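Local coordinates for protein GTN Reductase (Agrobacterium tumefaciens, PDB 5N6G) that binds FMN and, as an ene-reductase of the Old Yellow Enzyme family, probably reduces carbon-carbon double bonds with electrons from NADH or NADPH, at residues G273-K278 / N306-Q311; G31-N36 / L71-A76; G102-T107 / A140-P145. All blocks are in the same frame, centred on the assembly; numbering follows the deposited sequence.

Interaction 1: G273-K278 / N306-Q311; sequences GPRDFK and NGYDRQ. With FMN (flavin mononucleotide), chain B.
R275 reaches across to the backbone of N306 and the ring of Y308, and the tight part of this contact gathers round the carbonyl and buried amide of N306. NH1 donates to N306 O at 2.9 Å in a nearly straight bond (161° at the hydrogen) that lies in both the carbonyl and the guanidinium plane. The chain bends at chi3 (54°), which brings NE round, while CG and CD both rest against the same carbonyl oxygen. The amide of N306 is gripped at both ends: ND2 reaches G273 O at 3.2 Å, a longer bond from above the carbonyl plane, and also E268 O, while OD1 takes a bond from G272 N.

The guanidinium makes an off-centre cation-pi contact with Y308, CZ 4.7 Å from the ring centroid and NH1 nearest CE2, with the planes 65° apart. The carboxylate of E268 forms a salt bridge with R275 and a hydrogen bond with Y308 OH. On the solvent side, R275 is the second residue of a type I turn from P274 to F277, whose exposed D276 makes no contact with 306-311.

Facing the cofactor, G307 N donates to FMN O1P at 2.8 Å. Loops after strands 263-267 and 301-305 thus meet beside the flavin phosphate, with G307 contributing a backbone N-H to the phosphate-binding site of an FMN-dependent TIM barrel.

Interaction 2: G31-N36 / L71-A76; sequences GAIPNN and LYKREA
Y72 brings its hydroxyl up to the methyl of A32, with OH 3.4 Å from A32 CB, while that hydroxyl is hydrogen-bonded to Q63. One face of the ring is occupied by a water 3.3 Å above its centre; this water donates to A32 O and weakly accepts from Y72 N, bridging the two backbones.

K73 follows with a fully extended chain beyond CG that ends in a 2.8 Å hydrogen bond from NZ to G31 O, the ammonium tilted from the carbonyl plane. It is also the N-cap residue of helix 74-89. The contact joins two adjoining loops of the TIM barrel, one leaving strand 19-21 and the other running from strand 50-57 into that helix.

In the first turn of the helix, E75 offers its aliphatic base and carbonyl to I33: CD1 of I33 lies 3.7 Å from E75 CB, and CG2 packs on E75 O, the two side chains crossing obliquely. A76 comes next, its CB meeting both A32 O and P34 CD, the latter at 4.0 Å; P34 CD lies nearer still to A76 O, at 3.6 Å. The other neighbours of that proline include W80 and I83, further along the same helix.

Interaction 3: G102-T107 / A140-P145; sequences GRISHT and AETSEP
S143 fastens the two segments with both its backbone and its side chain. Its N donates to S105 O at 2.9 Å, almost straight (168° at the hydrogen) and in the carbonyl plane, and T142 CA adds a longer C-H contact to the same oxygen. Its OG, turned beside its own backbone N (chi1 -65°), accepts from T107 N at 2.9 Å and lies against H106 CA and CD2.

The imidazole of H106 meets E141 O at its edge, CD2 being 3.6 Å from that oxygen, and also touches the methyl of A140. A water bridges the backbones: it donates to R103 O and S143 O and accepts from T142 OG1. Apolar contacts flank it, with R103 CB 3.9 Å from P145 CB and the CG2 atoms of I104 and T142 4.1 Å apart.

In the TIM barrel, the excursion between strand 94-99 and helix 150-169, which carries the hairpin 127-131/137-141, here folds back on its own beginning.

Further out, R103 O also takes the weak S105 N bond of an inverse gamma turn centred on I104. S105 OG is bonded to Q63 O and Q110 NE2, H106 ND1 to S108 OG, and the guanidinium of R103 to I122 O. H106 rests on T128 and I130 of the hairpin, and I104 on Y65, a residue of the 2-phenylacrylic acid pocket.

The three contacts join loops around one FMN-containing barrel and do not touch one another. Interactions 1 and 2 lie on opposite sides of the chain's centre, their own centres 33 Å apart; the centre of interaction 3 lies 29 Å from that of interaction 1 and 22 Å from that of interaction 2. Only interaction 1 bonds the cofactor, and the side chain of N306 is still about 10 Å from 2-phenylacrylic acid. In interaction 3 the side chain of I104 comes within about 7 Å of that ligand, against about 14 Å for Y72 in interaction 2. Q63 links the latter two contacts, its side chain bonded to Y72 and its carbonyl to S105.

Interaction 1: G273-K278 / N306-Q311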
loop_
_atom_site.group_PDB
_atom_site.type_symbol
_atom_site.label_atom_id
_atom_site.label_comp_id
_atom_site.label_asym_id
_atom_site.label_seq_id
_atom_site.Cartn_x
_atom_site.Cartn_y
_atom_site.Cartn_z
ATOM N N GLY A 273 -2.868 -11.373 -9.774
ATOM C CA GLY A 273 -2.927 -12.135 -10.999
ATOM C C GLY A 273 -1.547 -12.592 -11.398
ATOM O O GLY A 273 -0.660 -12.742 -10.551
ATOM N N PRO A 274 -1.328 -12.832 -12.693
ATOM C CA PRO A 274 -0.083 -13.480 -13.112
ATOM C C PRO A 274 1.163 -12.670 -12.781
ATOM O O PRO A 274 1.249 -11.477 -13.061
ATOM C CB PRO A 274 -0.251 -13.630 -14.633
ATOM C CG PRO A 274 -1.690 -13.519 -14.881
ATOM C CD PRO A 274 -2.247 -12.632 -13.825
ATOM N N ARG A 275 2.174 -13.371 -12.263
ATOM C CA ARG A 275 3.457 -12.757 -11.962
ATOM C C ARG A 275 4.188 -12.324 -13.226
ATOM O O ARG A 275 5.015 -11.408 -13.167
ATOM C CB ARG A 275 4.324 -13.745 -11.165
ATOM C CG ARG A 275 3.874 -13.892 -9.727
ATOM C CD ARG A 275 4.636 -14.977 -8.979
ATOM N NE ARG A 275 6.064 -14.771 -9.077
ATOM C CZ ARG A 275 6.737 -13.865 -8.380
ATOM N NH1 ARG A 275 6.115 -13.091 -7.502
ATOM N NH2 ARG A 275 8.041 -13.743 -8.561
ATOM N N ASP A 276 3.942 -12.994 -14.355
ATOM C CA ASP A 276 4.638 -12.669 -15.599
ATOM C C ASP A 276 3.855 -11.707 -16.493
ATOM O O ASP A 276 4.194 -11.542 -17.675
ATOM C CB ASP A 276 4.980 -13.945 -16.373
ATOM C CG ASP A 276 3.758 -14.669 -16.892
ATOM O OD1 ASP A 276 2.626 -14.195 -16.663
ATOM O OD2 ASP A 276 3.936 -15.720 -17.549
ATOM N N PHE A 277 2.842 -11.055 -15.942
ATOM C CA PHE A 277 2.046 -10.101 -16.696
ATOM C C PHE A 277 2.917 -8.988 -17.279
ATOM O O PHE A 277 3.896 -8.535 -16.669
ATOM C CB PHE A 277 0.974 -9.518 -15.774
ATOM C CG PHE A 277 -0.026 -8.655 -16.470
ATOM C CD1 PHE A 277 -1.053 -9.217 -17.202
ATOM C CD2 PHE A 277 0.062 -7.274 -16.383
ATOM C CE1 PHE A 277 -1.967 -8.418 -17.845
ATOM C CE2 PHE A 277 -0.851 -6.476 -17.028
ATOM C CZ PHE A 277 -1.860 -7.047 -17.751
ATOM N N LYS A 278 2.547 -8.540 -18.472
ATOM C CA LYS A 278 3.095 -7.313 -19.017
ATOM C C LYS A 278 1.998 -6.622 -19.804
ATOM O O LYS A 278 1.056 -7.249 -20.278
ATOM C CB LYS A 278 4.308 -7.555 -19.909
ATOM C CG LYS A 278 4.015 -8.348 -21.153
ATOM C CD LYS A 278 5.293 -8.566 -21.951
ATOM C CE LYS A 278 5.063 -9.414 -23.160
ATOM N NZ LYS A 278 4.304 -8.695 -24.196
ATOM N N ASN A 306 3.282 -11.015 -4.386
ATOM C CA ASN A 306 2.286 -11.405 -5.378
ATOM C C ASN A 306 2.487 -12.858 -5.799
ATOM O O ASN A 306 3.432 -13.211 -6.519
ATOM C CB ASN A 306 2.261 -10.484 -6.599
ATOM C CG ASN A 306 1.049 -10.764 -7.484
ATOM O OD1 ASN A 306 -0.080 -10.869 -6.997
ATOM N ND2 ASN A 306 1.286 -10.944 -8.783
ATOM N N GLY A 307 1.607 -13.726 -5.314
ATOM C CA GLY A 307 1.618 -15.117 -5.720
ATOM C C GLY A 307 2.650 -15.990 -5.048
ATOM O O GLY A 307 2.893 -17.103 -5.522
ATOM N N TYR A 308 3.281 -15.529 -3.975
ATOM C CA TYR A 308 4.240 -16.373 -3.272
ATOM C C TYR A 308 3.520 -17.450 -2.477
ATOM O O TYR A 308 2.376 -17.278 -2.052
ATOM C CB TYR A 308 5.097 -15.530 -2.331
ATOM C CG TYR A 308 6.195 -14.805 -3.037
ATOM C CD1 TYR A 308 7.413 -15.421 -3.245
ATOM C CD2 TYR A 308 6.016 -13.514 -3.520
ATOM C CE1 TYR A 308 8.444 -14.780 -3.897
ATOM C CE2 TYR A 308 7.054 -12.851 -4.192
ATOM C CZ TYR A 308 8.261 -13.506 -4.380
ATOM O OH TYR A 308 9.306 -12.907 -5.031
ATOM N N ASP A 309 4.212 -18.573 -2.283
ATOM C CA ASP A 309 3.806 -19.640 -1.376
ATOM C C ASP A 309 5.008 -20.004 -0.512
ATOM O O ASP A 309 6.062 -19.362 -0.584
ATOM C CB ASP A 309 3.234 -20.848 -2.138
ATOM C CG ASP A 309 4.250 -21.537 -3.057
ATOM O OD1 ASP A 309 5.481 -21.351 -2.913
ATOM O OD2 ASP A 309 3.794 -22.293 -3.937
ATOM N N ARG A 310 4.845 -21.013 0.343
ATOM C CA ARG A 310 5.905 -21.319 1.297
ATOM C C ARG A 310 7.226 -21.580 0.581
ATOM O O ARG A 310 8.246 -20.955 0.901
ATOM C CB ARG A 310 5.522 -22.516 2.151
ATOM C CG ARG A 310 6.544 -22.819 3.249
ATOM C CD ARG A 310 6.202 -24.048 4.066
ATOM N NE ARG A 310 7.099 -24.171 5.220
ATOM C CZ ARG A 310 8.231 -24.874 5.250
ATOM N NH1 ARG A 310 8.664 -25.518 4.173
ATOM N NH2 ARG A 310 8.956 -24.895 6.360
ATOM N N GLN A 311 7.230 -22.495 -0.394
ATOM C CA GLN A 311 8.498 -22.913 -0.990
ATOM C C GLN A 311 9.151 -21.771 -1.767
ATOM O O GLN A 311 10.370 -21.567 -1.673
ATOM C CB GLN A 311 8.291 -24.127 -1.895
ATOM C CG GLN A 311 9.601 -24.793 -2.322
ATOM C CD GLN A 311 10.488 -25.158 -1.139
ATOM O OE1 GLN A 311 10.010 -25.618 -0.100
ATOM N NE2 GLN A 311 11.786 -24.930 -1.285
HETATM N N1 FMN B . -2.866 -3.661 -2.014
HETATM C C2 FMN B . -2.525 -2.447 -1.471
HETATM O O2 FMN B . -1.456 -1.868 -1.772
HETATM N N3 FMN B . -3.361 -1.859 -0.547
HETATM C C4 FMN B . -4.577 -2.360 -0.121
HETATM O O4 FMN B . -5.227 -1.776 0.745
HETATM C C4A FMN B . -4.944 -3.623 -0.722
HETATM N N5 FMN B . -6.067 -4.183 -0.346
HETATM C C5A FMN B . -6.329 -5.463 -0.804
HETATM C C6 FMN B . -7.458 -6.118 -0.325
HETATM C C7 FMN B . -7.708 -7.441 -0.659
HETATM C C7M FMN B . -8.929 -8.118 -0.088
HETATM C C8 FMN B . -6.824 -8.129 -1.497
HETATM C C8M FMN B . -7.032 -9.582 -1.828
HETATM C C9 FMN B . -5.703 -7.473 -2.000
HETATM C C9A FMN B . -5.448 -6.148 -1.649
HETATM N N10 FMN B . -4.264 -5.492 -2.049
HETATM C C10 FMN B . -3.996 -4.219 -1.627
HETATM C "C1'" FMN B . -3.245 -6.271 -2.770
HETATM C "C2'" FMN B . -2.454 -7.150 -1.810
HETATM O "O2'" FMN B . -1.683 -6.348 -0.908
HETATM C "C3'" FMN B . -1.517 -8.127 -2.522
HETATM O "O3'" FMN B . -0.643 -7.405 -3.387
HETATM C "C4'" FMN B . -2.248 -9.184 -3.348
HETATM O "O4'" FMN B . -3.235 -9.840 -2.549
HETATM C "C5'" FMN B . -1.296 -10.189 -3.969
HETATM O "O5'" FMN B . -0.597 -10.921 -2.942
HETATM P P FMN B . -0.941 -12.448 -2.507
HETATM O O1P FMN B . -0.692 -13.285 -3.744
HETATM O O2P FMN B . -2.415 -12.440 -2.138
HETATM O O3P FMN B . -0.023 -12.727 -1.374
HETATM O O HOH W 1 -1.070 -13.751 -8.190
#

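Interaction 2: G31-N36 / L71-A76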
loop_
_atom_site.group_PDB
_atom_site.type_symbol
_atom_site.label_atom_id
_atom_site.label_comp_id
_atom_site.label_asym_id
_atom_site.label_seq_id
_atom_site.Cartn_x
_atom_site.Cartn_y
_atom_site.Cartn_z
ATOM N N GLY A 31 -17.278 5.219 9.218
ATOM C CA GLY A 31 -16.914 6.546 9.651
ATOM C C GLY A 31 -15.449 6.850 9.525
ATOM O O GLY A 31 -15.003 7.883 10.037
ATOM N N ALA A 32 -14.680 5.959 8.892
ATOM C CA ALA A 32 -13.248 6.158 8.689
ATOM C C ALA A 32 -12.469 6.098 10.000
ATOM O O ALA A 32 -11.397 6.704 10.117
ATOM C CB ALA A 32 -12.966 7.487 7.973
ATOM N N ILE A 33 -12.982 5.342 10.974
ATOM C CA ILE A 33 -12.417 5.279 12.317
ATOM C C ILE A 33 -12.190 3.813 12.655
ATOM O O ILE A 33 -13.142 3.024 12.666
ATOM C CB ILE A 33 -13.352 5.931 13.358
ATOM C CG1 ILE A 33 -13.518 7.426 13.047
ATOM C CG2 ILE A 33 -12.829 5.748 14.779
ATOM C CD1 ILE A 33 -14.696 8.078 13.775
ATOM N N PRO A 34 -10.956 3.383 12.952
ATOM C CA PRO A 34 -10.760 2.000 13.394
ATOM C C PRO A 34 -11.498 1.729 14.690
ATOM O O PRO A 34 -11.596 2.587 15.567
ATOM C CB PRO A 34 -9.241 1.895 13.601
ATOM C CG PRO A 34 -8.664 2.991 12.792
ATOM C CD PRO A 34 -9.676 4.106 12.910
ATOM N N ASN A 35 -11.984 0.488 14.822
ATOM C CA ASN A 35 -12.816 0.101 15.952
ATOM C C ASN A 35 -12.244 -1.128 16.654
ATOM O O ASN A 35 -11.118 -1.549 16.361
ATOM C CB ASN A 35 -14.239 -0.122 15.459
ATOM C CG ASN A 35 -14.303 -1.146 14.357
ATOM O OD1 ASN A 35 -13.652 -2.197 14.430
ATOM N ND2 ASN A 35 -15.027 -0.820 13.288
ATOM N N ASN A 36 -12.963 -1.675 17.631
ATOM C CA ASN A 36 -12.394 -2.757 18.438
ATOM C C ASN A 36 -12.232 -4.046 17.637
ATOM O O ASN A 36 -11.278 -4.809 17.862
ATOM C CB ASN A 36 -13.275 -3.026 19.649
ATOM C CG ASN A 36 -13.196 -1.934 20.667
ATOM O OD1 ASN A 36 -12.317 -1.083 20.604
ATOM N ND2 ASN A 36 -14.094 -1.968 21.631
ATOM N N LEU A 71 -6.606 8.626 8.452
ATOM C CA LEU A 71 -5.701 9.272 9.395
ATOM C C LEU A 71 -6.035 10.748 9.591
ATOM O O LEU A 71 -5.186 11.509 10.051
ATOM C CB LEU A 71 -4.257 9.108 8.924
ATOM C CG LEU A 71 -3.706 7.713 9.192
ATOM C CD1 LEU A 71 -2.405 7.527 8.417
ATOM C CD2 LEU A 71 -3.500 7.482 10.674
ATOM N N TYR A 72 -7.263 11.165 9.279
ATOM C CA TYR A 72 -7.595 12.593 9.246
ATOM C C TYR A 72 -8.659 12.998 10.262
ATOM O O TYR A 72 -9.093 14.167 10.272
ATOM C CB TYR A 72 -8.019 12.983 7.822
ATOM C CG TYR A 72 -9.143 12.158 7.232
ATOM C CD1 TYR A 72 -10.478 12.494 7.460
ATOM C CD2 TYR A 72 -8.874 11.030 6.470
ATOM C CE1 TYR A 72 -11.511 11.745 6.909
ATOM C CE2 TYR A 72 -9.887 10.266 5.932
ATOM C CZ TYR A 72 -11.198 10.613 6.150
ATOM O OH TYR A 72 -12.213 9.848 5.611
ATOM N N LYS A 73 -9.078 12.098 11.137
ATOM C CA LYS A 73 -9.937 12.417 12.270
ATOM C C LYS A 73 -9.208 12.087 13.560
ATOM O O LYS A 73 -8.466 11.100 13.612
ATOM C CB LYS A 73 -11.257 11.621 12.217
ATOM C CG LYS A 73 -12.133 11.891 11.012
ATOM C CD LYS A 73 -13.402 11.045 11.067
ATOM C CE LYS A 73 -14.319 11.331 9.887
ATOM N NZ LYS A 73 -15.624 10.642 10.043
ATOM N N ARG A 74 -9.422 12.906 14.602
ATOM C CA ARG A 74 -8.824 12.610 15.899
ATOM C C ARG A 74 -9.257 11.245 16.389
ATOM O O ARG A 74 -8.456 10.496 16.959
ATOM C CB ARG A 74 -9.213 13.660 16.947
ATOM C CG ARG A 74 -8.786 15.066 16.620
ATOM C CD ARG A 74 -7.270 15.184 16.525
ATOM N NE ARG A 74 -6.581 14.749 17.732
ATOM C CZ ARG A 74 -5.286 14.448 17.769
ATOM N NH1 ARG A 74 -4.547 14.523 16.669
ATOM N NH2 ARG A 74 -4.727 14.066 18.900
ATOM N N GLU A 75 -10.537 10.928 16.208
ATOM C CA GLU A 75 -11.060 9.640 16.630
ATOM C C GLU A 75 -10.370 8.500 15.901
ATOM O O GLU A 75 -10.211 7.413 16.469
ATOM C CB GLU A 75 -12.562 9.590 16.375
ATOM C CG GLU A 75 -13.368 10.512 17.289
ATOM C CD GLU A 75 -13.453 11.963 16.803
ATOM O OE1 GLU A 75 -12.844 12.301 15.751
ATOM O OE2 GLU A 75 -14.159 12.759 17.478
ATOM N N ALA A 76 -9.962 8.731 14.650
ATOM C CA ALA A 76 -9.277 7.694 13.879
ATOM C C ALA A 76 -7.879 7.463 14.432
ATOM O O ALA A 76 -7.429 6.321 14.563
ATOM C CB ALA A 76 -9.195 8.079 12.398
HETATM O O HOH W 2 -10.063 9.411 9.383
#

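Interaction 3: G102-T107 / A140-P145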
loop_
_atom_site.group_PDB
_atom_site.type_symbol
_atom_site.label_atom_id
_atom_site.label_comp_id
_atom_site.label_asym_id
_atom_site.label_seq_id
_atom_site.Cartn_x
_atom_site.Cartn_y
_atom_site.Cartn_z
ATOM N N GLY A 102 -6.709 9.309 -5.698
ATOM C CA GLY A 102 -6.866 10.086 -6.917
ATOM C C GLY A 102 -8.203 9.854 -7.583
ATOM O O GLY A 102 -9.264 9.975 -6.965
ATOM N N ARG A 103 -8.177 9.525 -8.880
ATOM C CA ARG A 103 -9.414 9.423 -9.644
ATOM C C ARG A 103 -10.304 8.238 -9.260
ATOM O O ARG A 103 -11.440 8.170 -9.746
ATOM C CB ARG A 103 -9.107 9.334 -11.136
ATOM C CG ARG A 103 -8.476 8.016 -11.571
ATOM C CD ARG A 103 -8.141 8.071 -13.059
ATOM N NE ARG A 103 -7.616 6.792 -13.539
ATOM C CZ ARG A 103 -7.674 6.389 -14.803
ATOM N NH1 ARG A 103 -8.205 7.142 -15.764
ATOM N NH2 ARG A 103 -7.186 5.196 -15.129
ATOM N N ILE A 104 -9.821 7.314 -8.435
ATOM C CA ILE A 104 -10.581 6.094 -8.118
ATOM C C ILE A 104 -11.431 6.414 -6.895
ATOM O O ILE A 104 -11.138 6.019 -5.765
ATOM C CB ILE A 104 -9.660 4.899 -7.900
ATOM C CG1 ILE A 104 -8.698 4.734 -9.087
ATOM C CG2 ILE A 104 -10.468 3.656 -7.704
ATOM C CD1 ILE A 104 -9.379 4.472 -10.436
ATOM N N SER A 105 -12.517 7.149 -7.126
ATOM C CA SER A 105 -13.391 7.584 -6.044
ATOM C C SER A 105 -14.759 7.941 -6.624
ATOM O O SER A 105 -15.030 7.752 -7.812
ATOM C CB SER A 105 -12.754 8.753 -5.286
ATOM O OG SER A 105 -13.466 9.115 -4.101
ATOM N N HIS A 106 -15.629 8.437 -5.752
ATOM C CA HIS A 106 -16.994 8.784 -6.099
ATOM C C HIS A 106 -17.327 10.096 -5.410
ATOM O O HIS A 106 -16.807 10.383 -4.334
ATOM C CB HIS A 106 -17.956 7.675 -5.655
ATOM C CG HIS A 106 -19.353 7.839 -6.168
ATOM N ND1 HIS A 106 -20.344 8.442 -5.422
ATOM C CD2 HIS A 106 -19.936 7.453 -7.331
ATOM C CE1 HIS A 106 -21.467 8.447 -6.114
ATOM N NE2 HIS A 106 -21.250 7.838 -7.268
ATOM N N THR A 107 -18.154 10.907 -6.062
ATOM C CA THR A 107 -18.509 12.211 -5.501
ATOM C C THR A 107 -19.088 12.098 -4.092
ATOM O O THR A 107 -18.857 12.985 -3.264
ATOM C CB THR A 107 -19.501 12.921 -6.408
ATOM O OG1 THR A 107 -20.662 12.086 -6.584
ATOM C CG2 THR A 107 -18.868 13.245 -7.748
ATOM N N ALA A 140 -20.751 1.370 -7.479
ATOM C CA ALA A 140 -20.916 2.485 -8.386
ATOM C C ALA A 140 -19.678 2.579 -9.259
ATOM O O ALA A 140 -18.576 2.185 -8.855
ATOM C CB ALA A 140 -21.142 3.810 -7.640
ATOM N N GLU A 141 -19.890 3.077 -10.469
ATOM C CA GLU A 141 -18.758 3.448 -11.303
ATOM C C GLU A 141 -18.071 4.644 -10.674
ATOM O O GLU A 141 -18.733 5.521 -10.100
ATOM C CB GLU A 141 -19.230 3.799 -12.708
ATOM C CG GLU A 141 -19.958 2.653 -13.402
ATOM C CD GLU A 141 -20.545 3.041 -14.753
ATOM O OE1 GLU A 141 -20.139 4.080 -15.314
ATOM O OE2 GLU A 141 -21.420 2.301 -15.251
ATOM N N THR A 142 -16.748 4.692 -10.791
ATOM C CA THR A 142 -16.017 5.843 -10.283
ATOM C C THR A 142 -16.419 7.102 -11.053
ATOM O O THR A 142 -16.783 7.061 -12.228
ATOM C CB THR A 142 -14.504 5.624 -10.334
ATOM O OG1 THR A 142 -14.091 5.217 -11.642
ATOM C CG2 THR A 142 -14.118 4.551 -9.308
ATOM N N SER A 143 -16.326 8.227 -10.359
ATOM C CA SER A 143 -16.808 9.507 -10.842
ATOM C C SER A 143 -15.795 10.166 -11.775
ATOM O O SER A 143 -14.589 9.883 -11.743
ATOM C CB SER A 143 -17.075 10.431 -9.646
ATOM O OG SER A 143 -18.120 9.935 -8.833
ATOM N N GLU A 144 -16.292 11.112 -12.571
ATOM C CA GLU A 144 -15.429 11.935 -13.423
ATOM C C GLU A 144 -14.485 12.777 -12.571
ATOM O O GLU A 144 -14.971 13.569 -11.744
ATOM C CB GLU A 144 -16.259 12.899 -14.271
ATOM C CG GLU A 144 -17.187 12.284 -15.236
ATOM C CD GLU A 144 -17.868 13.335 -16.110
ATOM O OE1 GLU A 144 -18.128 14.474 -15.633
ATOM O OE2 GLU A 144 -18.132 13.017 -17.281
ATOM N N PRO A 145 -13.171 12.699 -12.766
ATOM C CA PRO A 145 -12.238 13.497 -11.967
ATOM C C PRO A 145 -11.955 14.852 -12.589
ATOM O O PRO A 145 -12.175 15.078 -13.778
ATOM C CB PRO A 145 -10.956 12.657 -11.975
ATOM C CG PRO A 145 -11.007 11.999 -13.323
ATOM C CD PRO A 145 -12.453 11.728 -13.614
HETATM O O HOH W 3 -12.737 7.835 -12.218
#